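SPbeta prophage-derived aminoglycoside N(3')-acetyltransferase-like protein YokD (Bacillus subtilis, PDB 2NYG) binds coenzyme A and, as a member of the antibiotic N-acetyltransferase family, may contribute to antibiotic resistance, probably through N-acetylation of aminoglycoside-like compounds. Local coordinates at residues Ala233-Lys238 and Val256-Lys261; Ile191-Ile196 and Glu218-Leu223. All coordinates share one frame; numbering follows the deposited sequence.

Contact 1 of 2, residues Ala233-Lys238 and Val256-Lys261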
# COMPACT_ATOMS: atom_id res chain seq x y z
N ALA A 233 10.91 17.46 -29.31
CA ALA A 233 11.66 18.00 -30.42
C ALA A 233 11.90 19.50 -30.25
O ALA A 233 13.03 19.96 -30.37
CB ALA A 233 10.92 17.74 -31.72
N GLU A 234 10.85 20.22 -29.87
CA GLU A 234 10.91 21.67 -29.74
C GLU A 234 10.40 22.30 -28.45
O GLU A 234 10.31 23.51 -28.35
CB GLU A 234 10.15 22.29 -30.90
CG GLU A 234 10.67 21.88 -32.25
CD GLU A 234 9.92 22.52 -33.40
OE1 GLU A 234 8.74 22.20 -33.61
OE2 GLU A 234 10.54 23.36 -34.09
N HIS A 235 10.05 21.49 -27.46
CA HIS A 235 9.53 22.06 -26.23
C HIS A 235 10.47 21.98 -25.04
O HIS A 235 11.21 21.01 -24.89
CB HIS A 235 8.18 21.42 -25.92
CG HIS A 235 7.12 21.86 -26.87
ND1 HIS A 235 6.32 22.95 -26.62
CD2 HIS A 235 6.83 21.45 -28.12
CE1 HIS A 235 5.59 23.21 -27.69
NE2 HIS A 235 5.88 22.31 -28.62
N ASN A 236 10.45 23.03 -24.23
CA ASN A 236 11.32 23.11 -23.06
C ASN A 236 10.98 22.01 -22.10
O ASN A 236 9.82 21.77 -21.79
CB ASN A 236 11.20 24.46 -22.38
CG ASN A 236 11.80 25.58 -23.21
OD1 ASN A 236 12.92 25.46 -23.72
ND2 ASN A 236 11.06 26.69 -23.35
N MET A 237 12.02 21.34 -21.62
CA MET A 237 11.83 20.23 -20.73
C MET A 237 13.12 19.98 -19.95
O MET A 237 14.18 19.84 -20.53
CB MET A 237 11.47 19.02 -21.57
CG MET A 237 11.28 17.77 -20.77
SD MET A 237 10.99 16.39 -21.82
CE MET A 237 9.30 16.83 -22.45
N LYS A 238 13.02 19.94 -18.63
CA LYS A 238 14.21 19.71 -17.82
C LYS A 238 14.47 18.22 -17.66
O LYS A 238 13.57 17.45 -17.35
CB LYS A 238 14.05 20.39 -16.45
CG LYS A 238 13.84 21.88 -16.59
CD LYS A 238 13.79 22.61 -15.27
CE LYS A 238 13.63 24.10 -15.51
NZ LYS A 238 13.61 24.88 -14.23
N VAL A 256 -0.39 19.05 -22.74
CA VAL A 256 -1.72 18.72 -23.23
C VAL A 256 -1.97 19.38 -24.58
O VAL A 256 -2.43 18.73 -25.52
CB VAL A 256 -2.84 19.15 -22.23
CG1 VAL A 256 -4.21 18.78 -22.79
CG2 VAL A 256 -2.64 18.47 -20.89
N ASP A 257 -1.65 20.66 -24.67
CA ASP A 257 -1.87 21.39 -25.91
C ASP A 257 -1.19 20.75 -27.10
O ASP A 257 -1.81 20.61 -28.14
CB ASP A 257 -1.42 22.85 -25.77
CG ASP A 257 -2.33 23.64 -24.85
OD1 ASP A 257 -3.48 23.20 -24.64
OD2 ASP A 257 -1.89 24.71 -24.35
N PHE A 258 0.07 20.34 -26.93
CA PHE A 258 0.81 19.70 -28.01
C PHE A 258 0.19 18.37 -28.38
O PHE A 258 0.13 18.02 -29.55
CB PHE A 258 2.26 19.48 -27.60
CG PHE A 258 3.12 18.92 -28.69
CD1 PHE A 258 3.74 19.77 -29.61
CD2 PHE A 258 3.29 17.54 -28.83
CE1 PHE A 258 4.52 19.25 -30.64
CE2 PHE A 258 4.06 17.01 -29.86
CZ PHE A 258 4.68 17.86 -30.77
N ALA A 259 -0.26 17.63 -27.38
CA ALA A 259 -0.89 16.34 -27.58
C ALA A 259 -2.13 16.50 -28.47
O ALA A 259 -2.38 15.69 -29.38
CB ALA A 259 -1.29 15.75 -26.25
N GLU A 260 -2.90 17.53 -28.20
CA GLU A 260 -4.09 17.81 -28.97
C GLU A 260 -3.71 17.97 -30.44
O GLU A 260 -4.22 17.26 -31.30
CB GLU A 260 -4.78 19.08 -28.43
CG GLU A 260 -5.85 19.65 -29.33
CD GLU A 260 -6.67 20.72 -28.63
OE1 GLU A 260 -6.08 21.48 -27.84
OE2 GLU A 260 -7.89 20.80 -28.86
N LYS A 261 -2.79 18.88 -30.71
CA LYS A 261 -2.36 19.14 -32.08
C LYS A 261 -1.79 17.92 -32.80
O LYS A 261 -2.18 17.63 -33.93
CB LYS A 261 -1.37 20.30 -32.09
CG LYS A 261 -2.05 21.58 -31.69
CD LYS A 261 -1.14 22.77 -31.67
CE LYS A 261 -1.94 24.03 -31.42
NZ LYS A 261 -1.14 25.26 -31.56
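The imidazole of H235 overlaps one side of the F258 ring, bringing its NE2-CD2 bond against the CD1-CE1 bond of the phenyl group. The nearest atoms are H235 NE2 and F258 CD1, 3.5 Å apart, with H235 CD2 following at 3.8 Å from the same F258 CD1. Ring centroids lie 5.1 Å apart and the planes are inclined at 67°, so the pair is an oblique aromatic contact. F258 reaches across because its CG stands anti to the backbone N (chi1 -175°), which carries the phenyl off the helix toward the histidine. In the fold, H235 directly follows helix 224-234 and leads into strand 238-242, an outermost strand of the mixed sheet within this chain, while F258 belongs to the C-terminal helix 252-268. F231 of helix 224-234 joins both rings, stacked on H235 and edge-to-face with F258, which makes an aromatic cluster of three. The two segments themselves bury just 85 Å² between them, and the CA atoms of H235 and F258 stay 9.2 Å apart: of the two segments, only these two side chains meet. One residue on, A259 packs against V227 of the same helix 224-234 and against F184 and A187 of helix 183-187.

Contact 2 of 2, residues Ile191-Ile196 and Glu218-Leu223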
# COMPACT_ATOMS: atom_id res chain seq x y z
N ILE A 191 -10.33 16.56 -29.26
CA ILE A 191 -10.09 16.25 -30.67
C ILE A 191 -11.30 15.66 -31.39
O ILE A 191 -12.20 15.12 -30.75
CB ILE A 191 -8.90 15.29 -30.84
CG1 ILE A 191 -9.20 13.94 -30.19
CG2 ILE A 191 -7.65 15.93 -30.27
CD1 ILE A 191 -8.35 12.80 -30.72
N PRO A 192 -11.34 15.75 -32.73
CA PRO A 192 -12.43 15.24 -33.57
C PRO A 192 -12.74 13.75 -33.42
O PRO A 192 -13.89 13.33 -33.40
CB PRO A 192 -11.97 15.59 -34.98
CG PRO A 192 -11.19 16.84 -34.76
CD PRO A 192 -10.37 16.50 -33.54
N TYR A 193 -11.68 12.96 -33.33
CA TYR A 193 -11.83 11.54 -33.17
C TYR A 193 -12.33 11.19 -31.78
O TYR A 193 -11.89 11.77 -30.79
CB TYR A 193 -10.50 10.86 -33.42
CG TYR A 193 -10.53 9.40 -33.09
CD1 TYR A 193 -11.33 8.53 -33.83
CD2 TYR A 193 -9.80 8.89 -32.03
CE1 TYR A 193 -11.40 7.18 -33.51
CE2 TYR A 193 -9.86 7.55 -31.70
CZ TYR A 193 -10.67 6.69 -32.44
OH TYR A 193 -10.76 5.35 -32.11
N GLN A 194 -13.25 10.24 -31.69
CA GLN A 194 -13.80 9.79 -30.41
C GLN A 194 -14.56 8.49 -30.47
O GLN A 194 -15.66 8.45 -30.98
CB GLN A 194 -14.76 10.83 -29.84
CG GLN A 194 -14.12 11.86 -28.96
CD GLN A 194 -15.13 12.67 -28.18
OE1 GLN A 194 -14.75 13.50 -27.36
NE2 GLN A 194 -16.41 12.43 -28.42
N LYS A 195 -13.97 7.42 -29.94
CA LYS A 195 -14.66 6.14 -29.89
C LYS A 195 -15.22 6.05 -28.48
O LYS A 195 -14.48 5.98 -27.51
CB LYS A 195 -13.69 4.99 -30.16
CG LYS A 195 -14.34 3.61 -30.18
CD LYS A 195 -13.27 2.55 -30.40
CE LYS A 195 -13.87 1.18 -30.67
NZ LYS A 195 -14.83 0.75 -29.61
N ILE A 196 -16.54 6.08 -28.39
CA ILE A 196 -17.25 6.04 -27.12
C ILE A 196 -17.68 4.64 -26.70
O ILE A 196 -18.53 4.02 -27.34
CB ILE A 196 -18.50 6.93 -27.19
CG1 ILE A 196 -18.06 8.38 -27.33
CG2 ILE A 196 -19.37 6.71 -25.96
CD1 ILE A 196 -19.19 9.34 -27.17
N GLU A 218 -12.48 5.43 -25.56
CA GLU A 218 -11.61 4.28 -25.66
C GLU A 218 -10.25 4.87 -25.98
O GLU A 218 -9.89 5.06 -27.13
CB GLU A 218 -12.05 3.33 -26.78
CG GLU A 218 -11.13 2.14 -26.91
CD GLU A 218 -11.62 1.09 -27.88
OE1 GLU A 218 -12.77 0.63 -27.75
OE2 GLU A 218 -10.84 0.71 -28.78
N PHE A 219 -9.50 5.16 -24.93
CA PHE A 219 -8.20 5.79 -25.05
C PHE A 219 -7.21 5.10 -25.95
O PHE A 219 -7.28 3.91 -26.19
CB PHE A 219 -7.60 5.95 -23.66
CG PHE A 219 -8.50 6.69 -22.72
CD1 PHE A 219 -8.73 6.21 -21.43
CD2 PHE A 219 -9.11 7.86 -23.11
CE1 PHE A 219 -9.56 6.90 -20.57
CE2 PHE A 219 -9.94 8.55 -22.26
CZ PHE A 219 -10.17 8.06 -20.98
N ARG A 220 -6.27 5.89 -26.46
CA ARG A 220 -5.21 5.41 -27.34
C ARG A 220 -3.86 5.68 -26.69
O ARG A 220 -2.93 6.19 -27.32
CB ARG A 220 -5.27 6.13 -28.69
CG ARG A 220 -6.50 5.79 -29.52
CD ARG A 220 -6.45 6.48 -30.85
NE ARG A 220 -6.71 7.91 -30.75
CZ ARG A 220 -6.45 8.79 -31.71
NH1 ARG A 220 -5.90 8.38 -32.84
NH2 ARG A 220 -6.76 10.07 -31.54
N GLU A 221 -3.76 5.33 -25.41
CA GLU A 221 -2.52 5.55 -24.67
C GLU A 221 -1.29 4.92 -25.33
O GLU A 221 -0.16 5.30 -25.02
CB GLU A 221 -2.68 5.04 -23.23
CG GLU A 221 -2.66 3.53 -23.05
CD GLU A 221 -4.04 2.92 -22.87
OE1 GLU A 221 -5.02 3.67 -22.65
OE2 GLU A 221 -4.15 1.67 -22.95
N GLU A 222 -1.50 3.98 -26.26
CA GLU A 222 -0.40 3.32 -26.94
C GLU A 222 0.48 4.28 -27.71
O GLU A 222 1.63 3.97 -28.02
CB GLU A 222 -0.92 2.24 -27.91
CG GLU A 222 -1.62 2.78 -29.13
CD GLU A 222 -3.11 2.80 -28.98
OE1 GLU A 222 -3.60 2.70 -27.83
OE2 GLU A 222 -3.81 2.92 -30.02
N LEU A 223 -0.06 5.46 -28.02
CA LEU A 223 0.64 6.50 -28.77
C LEU A 223 1.42 7.50 -27.90
O LEU A 223 2.37 8.14 -28.38
CB LEU A 223 -0.36 7.27 -29.62
CG LEU A 223 -1.15 6.49 -30.68
CD1 LEU A 223 -2.21 7.40 -31.27
CD2 LEU A 223 -0.21 5.96 -31.75
O HOH W 1 -11.81 7.82 -27.88
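K195 and E218 form the polar end of this contact, joined once through their backbones and once through their side chains. The amide of E218 donates to K195 O at 2.8 Å, with an N-H...O angle of 151°. K195 NZ makes a salt bridge to E218 OE1, also at 2.8 Å, reaching the oxygen from above the carboxylate plane, 44° out of it. The lysine chain, extended as far as CE and then bent at its last torsion, brings NZ there. A water accepts from K195 N at 3.0 Å and donates a weak bond to E218 O.

The lysine methylenes lie alongside the glutamate chain, K195 CB 4.1 Å from E218 CB and K195 CD near the carboxylate.

The remaining interaction centres on the guanidinium of R220. Y193 comes over one face of it, with CD2 3.1 Å above the plane and displaced toward the rim; the two planes are 65° apart, so the groups are not stacked flat. I191 arrives at the edge, in the guanidinium plane, its CD1 3.3 Å from R220 NH2. The bend of the arginine at chi3 turns the group toward these two residues. Its strongest polar partner lies beyond the segments: NH2 forms a salt bridge with D267 of helix 252-268, whose F263 also packs on R220, while the backbone N of R220 hydrogen-bonds to the E188 carboxylate.

Together these bonds tie the loop entering strand 196-201 to the loop leaving strand 208-217, at the end of the small antiparallel sheet. Each positive group has a carboxylate partner, so its charge is probably largely balanced locally; the salt bridge to D267 would also help to hold the R220 guanidinium against Y193 and I191.

Contacts 1 and 2 have centres about 18 Å apart and follow one another along the chain, contact 2 closing before contact 1 opens. They meet through helix 252-268: I191 CG2 of contact 2 packs 3.8 Å from E260 O of contact 1, and the same helix supplies F258 to contact 1 and D267 to the arginine of contact 2. Helix 224-234 is a second connection, since it begins just after 218-223 and ends within 233-238. Each contact centre lies about 18 Å from the centre of the chain, and both are away from the coenzyme A pocket, so neither is expected to touch the cofactor; both are structural packing.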